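PDB 6DLH: alpha-1,4-endofucoidanase from Mariniflexile fucanivorans, which cleaves fucoidan internally at alpha-1,4 linkages as a retaining glycoside hydrolase of family 107, and carries several bound calcium ions. Local coordinates for residues Asp289-His294 with Tyr325-Asp330; Val317-Asn322 with Val338-Phe343; Thr662-Phe667 with Leu672-Thr677. One frame throughout, in Å; residues are numbered along the deposited sequence.

Interaction 1. Residues Asp289-His294 with Tyr325-Asp330. With CA (calcium ion), chain E.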
loop_
_atom_site.group_PDB
_atom_site.type_symbol
_atom_site.label_atom_id
_atom_site.label_comp_id
_atom_site.label_asym_id
_atom_site.label_seq_id
_atom_site.Cartn_x
_atom_site.Cartn_y
_atom_site.Cartn_z
ATOM N N ASP A 289 -13.292 14.863 -13.633
ATOM C CA ASP A 289 -12.478 16.067 -13.601
ATOM C C ASP A 289 -11.284 15.881 -14.532
ATOM O O ASP A 289 -10.728 16.857 -15.025
ATOM C CB ASP A 289 -12.008 16.402 -12.181
ATOM C CG ASP A 289 -13.141 16.750 -11.231
ATOM O OD1 ASP A 289 -13.682 17.867 -11.353
ATOM O OD2 ASP A 289 -13.472 15.905 -10.385
ATOM N N TYR A 290 -10.886 14.619 -14.739
ATOM C CA TYR A 290 -9.819 14.288 -15.673
ATOM C C TYR A 290 -10.105 12.947 -16.338
ATOM O O TYR A 290 -10.934 12.173 -15.858
ATOM C CB TYR A 290 -8.445 14.315 -14.990
ATOM C CG TYR A 290 -8.177 13.258 -13.948
ATOM C CD1 TYR A 290 -8.838 13.257 -12.724
ATOM C CD2 TYR A 290 -7.218 12.281 -14.161
ATOM C CE1 TYR A 290 -8.578 12.300 -11.753
ATOM C CE2 TYR A 290 -6.938 11.319 -13.200
ATOM C CZ TYR A 290 -7.615 11.333 -11.992
ATOM O OH TYR A 290 -7.337 10.384 -11.052
ATOM N N THR A 291 -9.400 12.690 -17.445
ATOM C CA THR A 291 -9.545 11.435 -18.162
ATOM C C THR A 291 -8.716 10.365 -17.470
ATOM O O THR A 291 -7.538 10.580 -17.196
ATOM C CB THR A 291 -9.150 11.572 -19.638
ATOM O OG1 THR A 291 -7.773 11.943 -19.717
ATOM C CG2 THR A 291 -9.997 12.592 -20.365
ATOM N N PHE A 292 -9.352 9.221 -17.200
ATOM C CA PHE A 292 -8.668 8.060 -16.659
ATOM C C PHE A 292 -7.466 7.737 -17.544
ATOM O O PHE A 292 -6.353 7.522 -17.043
ATOM C CB PHE A 292 -9.635 6.878 -16.560
ATOM C CG PHE A 292 -9.127 5.708 -15.759
ATOM C CD1 PHE A 292 -8.322 4.741 -16.342
ATOM C CD2 PHE A 292 -9.473 5.561 -14.422
ATOM C CE1 PHE A 292 -7.867 3.657 -15.604
ATOM C CE2 PHE A 292 -9.015 4.479 -13.685
ATOM C CZ PHE A 292 -8.211 3.530 -14.276
ATOM N N GLY A 293 -7.716 7.705 -18.859
ATOM C CA GLY A 293 -6.675 7.677 -19.876
ATOM C C GLY A 293 -5.923 6.349 -19.938
ATOM O O GLY A 293 -4.704 6.335 -20.020
ATOM N N HIS A 294 -6.663 5.239 -19.912
ATOM C CA HIS A 294 -6.120 3.911 -20.143
ATOM C C HIS A 294 -5.530 3.863 -21.557
ATOM O O HIS A 294 -6.126 4.388 -22.495
ATOM C CB HIS A 294 -7.259 2.908 -19.956
ATOM C CG HIS A 294 -6.859 1.475 -19.878
ATOM N ND1 HIS A 294 -6.622 0.708 -21.010
ATOM C CD2 HIS A 294 -6.736 0.641 -18.818
ATOM C CE1 HIS A 294 -6.331 -0.526 -20.648
ATOM N NE2 HIS A 294 -6.399 -0.594 -19.312
ATOM N N TYR A 325 -6.202 19.978 -22.245
ATOM C CA TYR A 325 -7.655 19.907 -22.127
ATOM C C TYR A 325 -8.190 18.819 -23.054
ATOM O O TYR A 325 -7.858 18.780 -24.236
ATOM C CB TYR A 325 -8.289 21.277 -22.395
ATOM C CG TYR A 325 -7.908 22.321 -21.374
ATOM C CD1 TYR A 325 -8.455 22.300 -20.100
ATOM C CD2 TYR A 325 -6.972 23.302 -21.666
ATOM C CE1 TYR A 325 -8.088 23.234 -19.141
ATOM C CE2 TYR A 325 -6.598 24.246 -20.721
ATOM C CZ TYR A 325 -7.158 24.208 -19.454
ATOM O OH TYR A 325 -6.784 25.117 -18.509
ATOM N N ALA A 326 -9.031 17.940 -22.505
ATOM C CA ALA A 326 -9.402 16.721 -23.208
ATOM C C ALA A 326 -10.531 16.943 -24.213
ATOM O O ALA A 326 -10.566 16.279 -25.246
ATOM C CB ALA A 326 -9.761 15.642 -22.220
ATOM N N PHE A 327 -11.476 17.844 -23.903
ATOM C CA PHE A 327 -12.741 17.806 -24.622
ATOM C C PHE A 327 -13.143 19.177 -25.163
ATOM O O PHE A 327 -14.322 19.510 -25.157
ATOM C CB PHE A 327 -13.824 17.160 -23.754
ATOM C CG PHE A 327 -13.475 15.770 -23.296
ATOM C CD1 PHE A 327 -13.318 14.739 -24.217
ATOM C CD2 PHE A 327 -13.267 15.493 -21.951
ATOM C CE1 PHE A 327 -12.981 13.458 -23.804
ATOM C CE2 PHE A 327 -12.929 14.211 -21.539
ATOM C CZ PHE A 327 -12.792 13.196 -22.464
ATOM N N ARG A 328 -12.177 19.939 -25.687
ATOM C CA ARG A 328 -12.502 21.234 -26.265
ATOM C C ARG A 328 -12.861 21.075 -27.744
ATOM O O ARG A 328 -12.796 22.036 -28.506
ATOM C CB ARG A 328 -11.390 22.260 -26.009
ATOM C CG ARG A 328 -11.756 23.310 -24.969
ATOM C CD ARG A 328 -10.916 23.407 -23.712
ATOM N NE ARG A 328 -10.100 24.614 -23.729
ATOM C CZ ARG A 328 -9.791 25.366 -22.671
ATOM N NH1 ARG A 328 -10.235 25.063 -21.461
ATOM N NH2 ARG A 328 -9.025 26.428 -22.833
ATOM N N ASP A 329 -13.304 19.866 -28.120
ATOM C CA ASP A 329 -13.426 19.470 -29.515
ATOM C C ASP A 329 -14.865 19.076 -29.857
ATOM O O ASP A 329 -15.147 18.717 -30.994
ATOM C CB ASP A 329 -12.417 18.364 -29.861
ATOM C CG ASP A 329 -12.637 17.030 -29.148
ATOM O OD1 ASP A 329 -13.363 16.997 -28.134
ATOM O OD2 ASP A 329 -12.077 16.022 -29.618
ATOM N N ASP A 330 -15.771 19.131 -28.878
ATOM C CA ASP A 330 -17.136 18.674 -29.086
ATOM C C ASP A 330 -18.107 19.849 -28.956
ATOM O O ASP A 330 -17.700 21.010 -29.012
ATOM C CB ASP A 330 -17.471 17.499 -28.159
ATOM C CG ASP A 330 -17.448 17.846 -26.679
ATOM O OD1 ASP A 330 -17.223 19.032 -26.351
ATOM O OD2 ASP A 330 -17.651 16.926 -25.860
HETATM CA CA CA E . -16.416 20.610 -24.772
HETATM O O HOH W 1 -16.025 21.920 -26.789
#
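The backbones approach most closely at T291 and A326, whose CA atoms stand 7.3 Å apart, and no backbone hydrogen bond joins the two segments, so the meeting is made by side chains. It lies in the parallel-stranded catalytic domain, related to the barrel-like fold of GH29 fucosidases, where the loop after strand 266-269 meets the calcium-binding loop after helix 307-321. One methyl does the touching from the first segment. With OG1 of T291 set between its backbone N and carbonyl carbon (chi1 62°), CG2 projects to the other loop and lands 3.5 Å from CZ of F327, approaching that ring obliquely. The same CG2 is 3.6 Å from CB of A326. Threonine supplies a compact apolar branch here, and alanine is small enough to lie over one face of the ring, toward its rim, while T291 CG2 still reaches the ring directly. While its ring packs against T291, F327 gives its carbonyl oxygen to calcium, joined by OD1 of D330, the carbonyl of R332, and the side chains of N335 and D336. A water completes the six oxygens: it lies 2.4 Å from the calcium ion and donates a hydrogen bond to the backbone O of D330, 2.9 Å away.

Interaction 2. Residues Val317-Asn322 with Val338-Phe343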
loop_
_atom_site.group_PDB
_atom_site.type_symbol
_atom_site.label_atom_id
_atom_site.label_comp_id
_atom_site.label_asym_id
_atom_site.label_seq_id
_atom_site.Cartn_x
_atom_site.Cartn_y
_atom_site.Cartn_z
ATOM N N VAL A 317 0.558 13.052 -28.048
ATOM C CA VAL A 317 0.602 14.217 -28.917
ATOM C C VAL A 317 -0.724 14.969 -28.813
ATOM O O VAL A 317 -0.724 16.197 -28.766
ATOM C CB VAL A 317 0.970 13.845 -30.371
ATOM C CG1 VAL A 317 0.797 15.020 -31.325
ATOM C CG2 VAL A 317 2.389 13.317 -30.452
ATOM N N PHE A 318 -1.839 14.228 -28.732
ATOM C CA PHE A 318 -3.160 14.821 -28.550
ATOM C C PHE A 318 -3.192 15.736 -27.322
ATOM O O PHE A 318 -3.854 16.775 -27.335
ATOM C CB PHE A 318 -4.243 13.744 -28.423
ATOM C CG PHE A 318 -5.661 14.269 -28.403
ATOM C CD1 PHE A 318 -6.369 14.457 -29.583
ATOM C CD2 PHE A 318 -6.290 14.582 -27.209
ATOM C CE1 PHE A 318 -7.669 14.943 -29.572
ATOM C CE2 PHE A 318 -7.589 15.075 -27.195
ATOM C CZ PHE A 318 -8.278 15.253 -28.373
ATOM N N MET A 319 -2.510 15.315 -26.248
ATOM C CA MET A 319 -2.472 16.065 -25.002
ATOM C C MET A 319 -1.709 17.368 -25.223
ATOM O O MET A 319 -2.110 18.417 -24.730
ATOM C CB MET A 319 -1.810 15.247 -23.886
ATOM C CG MET A 319 -2.699 14.140 -23.345
ATOM S SD MET A 319 -1.855 12.989 -22.224
ATOM C CE MET A 319 -1.406 14.075 -20.875
ATOM N N GLN A 320 -0.632 17.296 -26.008
ATOM C CA GLN A 320 0.149 18.473 -26.354
ATOM C C GLN A 320 -0.662 19.436 -27.224
ATOM O O GLN A 320 -0.716 20.631 -26.933
ATOM C CB GLN A 320 1.444 18.037 -27.033
ATOM C CG GLN A 320 2.297 19.190 -27.543
ATOM C CD GLN A 320 3.516 18.623 -28.224
ATOM O OE1 GLN A 320 4.624 18.676 -27.683
ATOM N NE2 GLN A 320 3.309 18.033 -29.395
ATOM N N THR A 321 -1.292 18.915 -28.289
ATOM C CA THR A 321 -1.983 19.757 -29.260
ATOM C C THR A 321 -3.088 20.547 -28.565
ATOM O O THR A 321 -3.361 21.690 -28.929
ATOM C CB THR A 321 -2.550 18.944 -30.432
ATOM O OG1 THR A 321 -1.444 18.232 -30.984
ATOM C CG2 THR A 321 -3.189 19.804 -31.507
ATOM N N ASN A 322 -3.691 19.929 -27.546
ATOM C CA ASN A 322 -4.883 20.461 -26.912
ATOM C C ASN A 322 -4.551 21.160 -25.592
ATOM O O ASN A 322 -5.454 21.450 -24.809
ATOM C CB ASN A 322 -5.920 19.354 -26.736
ATOM C CG ASN A 322 -6.634 19.055 -28.035
ATOM O OD1 ASN A 322 -7.489 19.828 -28.448
ATOM N ND2 ASN A 322 -6.278 17.964 -28.692
ATOM N N VAL A 338 -12.126 19.802 -18.244
ATOM C CA VAL A 338 -11.664 18.447 -17.976
ATOM C C VAL A 338 -10.230 18.296 -18.502
ATOM O O VAL A 338 -9.918 18.691 -19.619
ATOM C CB VAL A 338 -12.643 17.411 -18.563
ATOM C CG1 VAL A 338 -12.135 15.985 -18.432
ATOM C CG2 VAL A 338 -14.027 17.542 -17.944
ATOM N N VAL A 339 -9.345 17.767 -17.655
ATOM C CA VAL A 339 -7.921 17.749 -17.944
ATOM C C VAL A 339 -7.548 16.448 -18.660
ATOM O O VAL A 339 -8.006 15.366 -18.300
ATOM C CB VAL A 339 -7.105 17.965 -16.654
ATOM C CG1 VAL A 339 -5.619 17.666 -16.848
ATOM C CG2 VAL A 339 -7.309 19.378 -16.108
ATOM N N ALA A 340 -6.715 16.574 -19.696
ATOM C CA ALA A 340 -6.227 15.410 -20.413
ATOM C C ALA A 340 -5.185 14.708 -19.545
ATOM O O ALA A 340 -4.230 15.336 -19.099
ATOM C CB ALA A 340 -5.658 15.833 -21.743
ATOM N N HIS A 341 -5.387 13.408 -19.306
ATOM C CA HIS A 341 -4.476 12.654 -18.462
ATOM C C HIS A 341 -4.295 11.242 -19.015
ATOM O O HIS A 341 -5.228 10.653 -19.551
ATOM C CB HIS A 341 -4.968 12.671 -17.005
ATOM C CG HIS A 341 -4.443 11.551 -16.171
ATOM N ND1 HIS A 341 -5.048 10.306 -16.138
ATOM C CD2 HIS A 341 -3.379 11.478 -15.347
ATOM C CE1 HIS A 341 -4.379 9.515 -15.324
ATOM N NE2 HIS A 341 -3.356 10.215 -14.818
ATOM N N PHE A 342 -3.084 10.703 -18.846
ATOM C CA PHE A 342 -2.696 9.431 -19.437
ATOM C C PHE A 342 -2.221 8.507 -18.316
ATOM O O PHE A 342 -1.540 8.973 -17.402
ATOM C CB PHE A 342 -1.641 9.699 -20.520
ATOM C CG PHE A 342 -1.209 8.531 -21.379
ATOM C CD1 PHE A 342 -2.064 7.473 -21.652
ATOM C CD2 PHE A 342 0.050 8.517 -21.961
ATOM C CE1 PHE A 342 -1.660 6.415 -22.457
ATOM C CE2 PHE A 342 0.452 7.469 -22.777
ATOM C CZ PHE A 342 -0.405 6.423 -23.031
ATOM N N PHE A 343 -2.597 7.213 -18.398
ATOM C CA PHE A 343 -2.169 6.191 -17.448
ATOM C C PHE A 343 -1.389 5.078 -18.151
ATOM O O PHE A 343 -1.830 3.931 -18.184
ATOM C CB PHE A 343 -3.360 5.622 -16.663
ATOM C CG PHE A 343 -3.018 4.826 -15.424
ATOM C CD1 PHE A 343 -1.711 4.732 -14.958
ATOM C CD2 PHE A 343 -4.014 4.187 -14.701
ATOM C CE1 PHE A 343 -1.409 4.017 -13.808
ATOM C CE2 PHE A 343 -3.717 3.487 -13.539
ATOM C CZ PHE A 343 -2.414 3.389 -13.099
#
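A340 opens the contact, its CA 6.0 Å from that of M319 on the last turn of helix 307-321. Its CB meets CG of the methionine at 3.8 Å, a closeness between helix and chain that a methyl-sized side chain allows. The carbonyl end of A340 is touched too: CE of M319 lies 3.6 Å from the A340 O. Methionine suits this place because its thioether is long and flexible; the chain runs out extended and then bends at its last torsion (chi3 63°), turning the terminal methyl along the backbone to the CA of H341. The H341 side chain points away from the helix, and its two ring nitrogens are hydrogen-bonded to T291 O and T379 OG1. At F342 the CB turns back to the methionine, 3.7 Å from SD, and the two side chains cross at about a right angle. With CG of F342 anti to the backbone N (chi1 -173°), the ring then leads off to L315 and V316. With an alanine in place of M319, the sulfur against F342 CB and the methyl at the A340 carbonyl would be gone, and a gap would probably open between helix and strand. Strand 341-342 is the outermost strand of the parallel sheet, next to 377-379, and helix 307-321 packs against it on one side while V317 and Q320 touch T370 of helix 361-372.

Interaction 3. Residues Thr662-Phe667 with Leu672-Thr677; sequences TDYYDF and LTITKT. With CA (calcium ion), chain F.
Y664 reaches across to both L672 and I674, meeting each with a different part of its ring. With CG set between the backbone N and the carbonyl carbon (chi1 64°), the ring turns to the second segment and receives CD1 of I674 over one face, a CH-pi contact 4.2 Å from the ring centroid and 24° off the normal. L672 comes in at the edge instead, near the ring plane, with CD2 4.3 Å from CE1 of Y664. A tyrosine offers a broad flat surface for one branched side chain and a rim for the other, and L713 of strand 705-713 touches all three. Y665 turns the opposite way, as expected of an extended chain; its OH is hydrogen-bonded to H624 ND1 and V625 N, and its side chain touches A544 and A595 of the preceding, probably Ig-like, module. The segments lie in what is predicted to be an Ig-like domain of the E-set clan, consistent with the mixed sheet here, and strand 674-678, which 672-677 enters, is an edge strand of that four-stranded sheet. D666 is again on the L672 side. Its CB packs 3.8 Å from L672 CD1, so that leucine's branched end lies against the methylene of an otherwise acidic residue. Beyond it the carboxylate reaches calcium, OD1 binding at 2.5 Å together with the carbonyl of G634 and the side chains of E668, D670 and D715. F667 follows with its ring face against the edge of Y665, whose CD2 stands 3.8 Å above the plane of F667.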
loop_
_atom_site.group_PDB
_atom_site.type_symbol
_atom_site.label_atom_id
_atom_site.label_comp_id
_atom_site.label_asym_id
_atom_site.label_seq_id
_atom_site.Cartn_x
_atom_site.Cartn_y
_atom_site.Cartn_z
ATOM N N THR A 662 3.289 -29.829 12.308
ATOM C CA THR A 662 2.156 -30.316 11.534
ATOM C C THR A 662 1.921 -31.797 11.840
ATOM O O THR A 662 0.789 -32.211 12.101
ATOM C CB THR A 662 2.336 -30.026 10.034
ATOM O OG1 THR A 662 2.741 -28.666 9.859
ATOM C CG2 THR A 662 1.095 -30.306 9.211
ATOM N N ASP A 663 3.005 -32.584 11.806
ATOM C CA ASP A 663 2.901 -34.034 11.875
ATOM C C ASP A 663 3.344 -34.553 13.245
ATOM O O ASP A 663 2.879 -35.603 13.683
ATOM C CB ASP A 663 3.654 -34.695 10.716
ATOM C CG ASP A 663 3.184 -34.218 9.350
ATOM O OD1 ASP A 663 2.021 -34.509 8.998
ATOM O OD2 ASP A 663 3.985 -33.558 8.654
ATOM N N TYR A 664 4.231 -33.803 13.911
ATOM C CA TYR A 664 4.863 -34.244 15.145
ATOM C C TYR A 664 5.347 -33.025 15.929
ATOM O O TYR A 664 5.795 -32.038 15.341
ATOM C CB TYR A 664 6.008 -35.226 14.853
ATOM C CG TYR A 664 7.173 -34.652 14.085
ATOM C CD1 TYR A 664 8.189 -33.969 14.736
ATOM C CD2 TYR A 664 7.266 -34.785 12.706
ATOM C CE1 TYR A 664 9.258 -33.424 14.042
ATOM C CE2 TYR A 664 8.331 -34.249 11.995
ATOM C CZ TYR A 664 9.330 -33.562 12.666
ATOM O OH TYR A 664 10.390 -33.017 11.996
ATOM N N TYR A 665 5.289 -33.127 17.261
ATOM C CA TYR A 665 5.546 -31.995 18.135
ATOM C C TYR A 665 6.228 -32.454 19.423
ATOM O O TYR A 665 5.888 -33.498 19.975
ATOM C CB TYR A 665 4.222 -31.301 18.458
ATOM C CG TYR A 665 4.341 -29.919 19.047
ATOM C CD1 TYR A 665 5.016 -28.909 18.377
ATOM C CD2 TYR A 665 3.747 -29.608 20.261
ATOM C CE1 TYR A 665 5.114 -27.632 18.907
ATOM C CE2 TYR A 665 3.825 -28.333 20.801
ATOM C CZ TYR A 665 4.511 -27.343 20.119
ATOM O OH TYR A 665 4.594 -26.087 20.641
ATOM N N ASP A 666 7.172 -31.636 19.904
ATOM C CA ASP A 666 7.830 -31.860 21.180
ATOM C C ASP A 666 7.660 -30.628 22.066
ATOM O O ASP A 666 8.187 -29.560 21.756
ATOM C CB ASP A 666 9.310 -32.203 20.992
ATOM C CG ASP A 666 10.046 -32.359 22.312
ATOM O OD1 ASP A 666 9.737 -33.321 23.047
ATOM O OD2 ASP A 666 10.905 -31.502 22.609
ATOM N N PHE A 667 6.977 -30.810 23.203
ATOM C CA PHE A 667 6.561 -29.712 24.063
ATOM C C PHE A 667 7.737 -29.005 24.740
ATOM O O PHE A 667 7.526 -28.011 25.431
ATOM C CB PHE A 667 5.502 -30.188 25.061
ATOM C CG PHE A 667 4.142 -30.396 24.446
ATOM C CD1 PHE A 667 3.231 -29.350 24.361
ATOM C CD2 PHE A 667 3.774 -31.631 23.930
ATOM C CE1 PHE A 667 1.978 -29.539 23.794
ATOM C CE2 PHE A 667 2.525 -31.817 23.357
ATOM C CZ PHE A 667 1.625 -30.773 23.292
ATOM N N LEU A 672 14.651 -33.619 17.474
ATOM C CA LEU A 672 13.987 -34.905 17.331
ATOM C C LEU A 672 14.724 -35.754 16.298
ATOM O O LEU A 672 15.393 -35.225 15.407
ATOM C CB LEU A 672 12.529 -34.705 16.900
ATOM C CG LEU A 672 11.563 -34.098 17.920
ATOM C CD1 LEU A 672 12.020 -34.333 19.354
ATOM C CD2 LEU A 672 11.350 -32.616 17.659
ATOM N N THR A 673 14.577 -37.077 16.439
ATOM C CA THR A 673 15.037 -38.045 15.456
ATOM C C THR A 673 13.861 -38.949 15.091
ATOM O O THR A 673 13.101 -39.351 15.963
ATOM C CB THR A 673 16.245 -38.840 15.976
ATOM O OG1 THR A 673 17.260 -37.936 16.416
ATOM C CG2 THR A 673 16.829 -39.787 14.949
ATOM N N ILE A 674 13.695 -39.213 13.790
ATOM C CA ILE A 674 12.745 -40.205 13.311
ATOM C C ILE A 674 13.535 -41.348 12.673
ATOM O O ILE A 674 14.318 -41.149 11.743
ATOM C CB ILE A 674 11.682 -39.595 12.368
ATOM C CG1 ILE A 674 10.970 -38.401 13.012
ATOM C CG2 ILE A 674 10.687 -40.653 11.907
ATOM C CD1 ILE A 674 9.851 -37.817 12.183
ATOM N N THR A 675 13.350 -42.545 13.235
ATOM C CA THR A 675 13.918 -43.770 12.698
ATOM C C THR A 675 12.770 -44.689 12.289
ATOM O O THR A 675 11.695 -44.655 12.881
ATOM C CB THR A 675 14.865 -44.426 13.711
ATOM O OG1 THR A 675 14.081 -44.676 14.877
ATOM C CG2 THR A 675 16.046 -43.553 14.079
ATOM N N LYS A 676 12.997 -45.472 11.233
ATOM C CA LYS A 676 12.021 -46.449 10.789
ATOM C C LYS A 676 12.190 -47.691 11.655
ATOM O O LYS A 676 13.316 -48.036 12.020
ATOM C CB LYS A 676 12.247 -46.790 9.315
ATOM C CG LYS A 676 11.156 -47.626 8.660
ATOM C CD LYS A 676 11.605 -48.169 7.321
ATOM C CE LYS A 676 10.495 -48.830 6.534
ATOM N NZ LYS A 676 11.003 -49.318 5.231
ATOM N N THR A 677 11.061 -48.344 11.969
ATOM C CA THR A 677 11.060 -49.512 12.834
ATOM C C THR A 677 10.396 -50.715 12.158
ATOM O O THR A 677 10.679 -51.846 12.548
ATOM C CB THR A 677 10.533 -49.188 14.240
ATOM O OG1 THR A 677 9.211 -48.668 14.096
ATOM C CG2 THR A 677 11.421 -48.231 15.013
HETATM CA CA CA F . 11.233 -33.849 25.005
#

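Following the chain from the N terminus, 289-294 comes first, then 317-322 on helix 307-321, then 325-330 and finally 338-343, so interactions 1 and 2 cross rather than nest. Interaction 1 closes a loop that contains the helix, and interaction 2 closes a shorter one that contains the calcium-binding turn. They also touch directly: G293 O and F343 N, 2.8 Å apart, probably form a hydrogen bond. Between them they tie together the loop after strand 266-269, helix 307-321 and edge strand 341-342. Interaction 3 comes later, closing a short calcium-binding turn in a probable Ig-like domain, its centre about 66 Å from those of the other two.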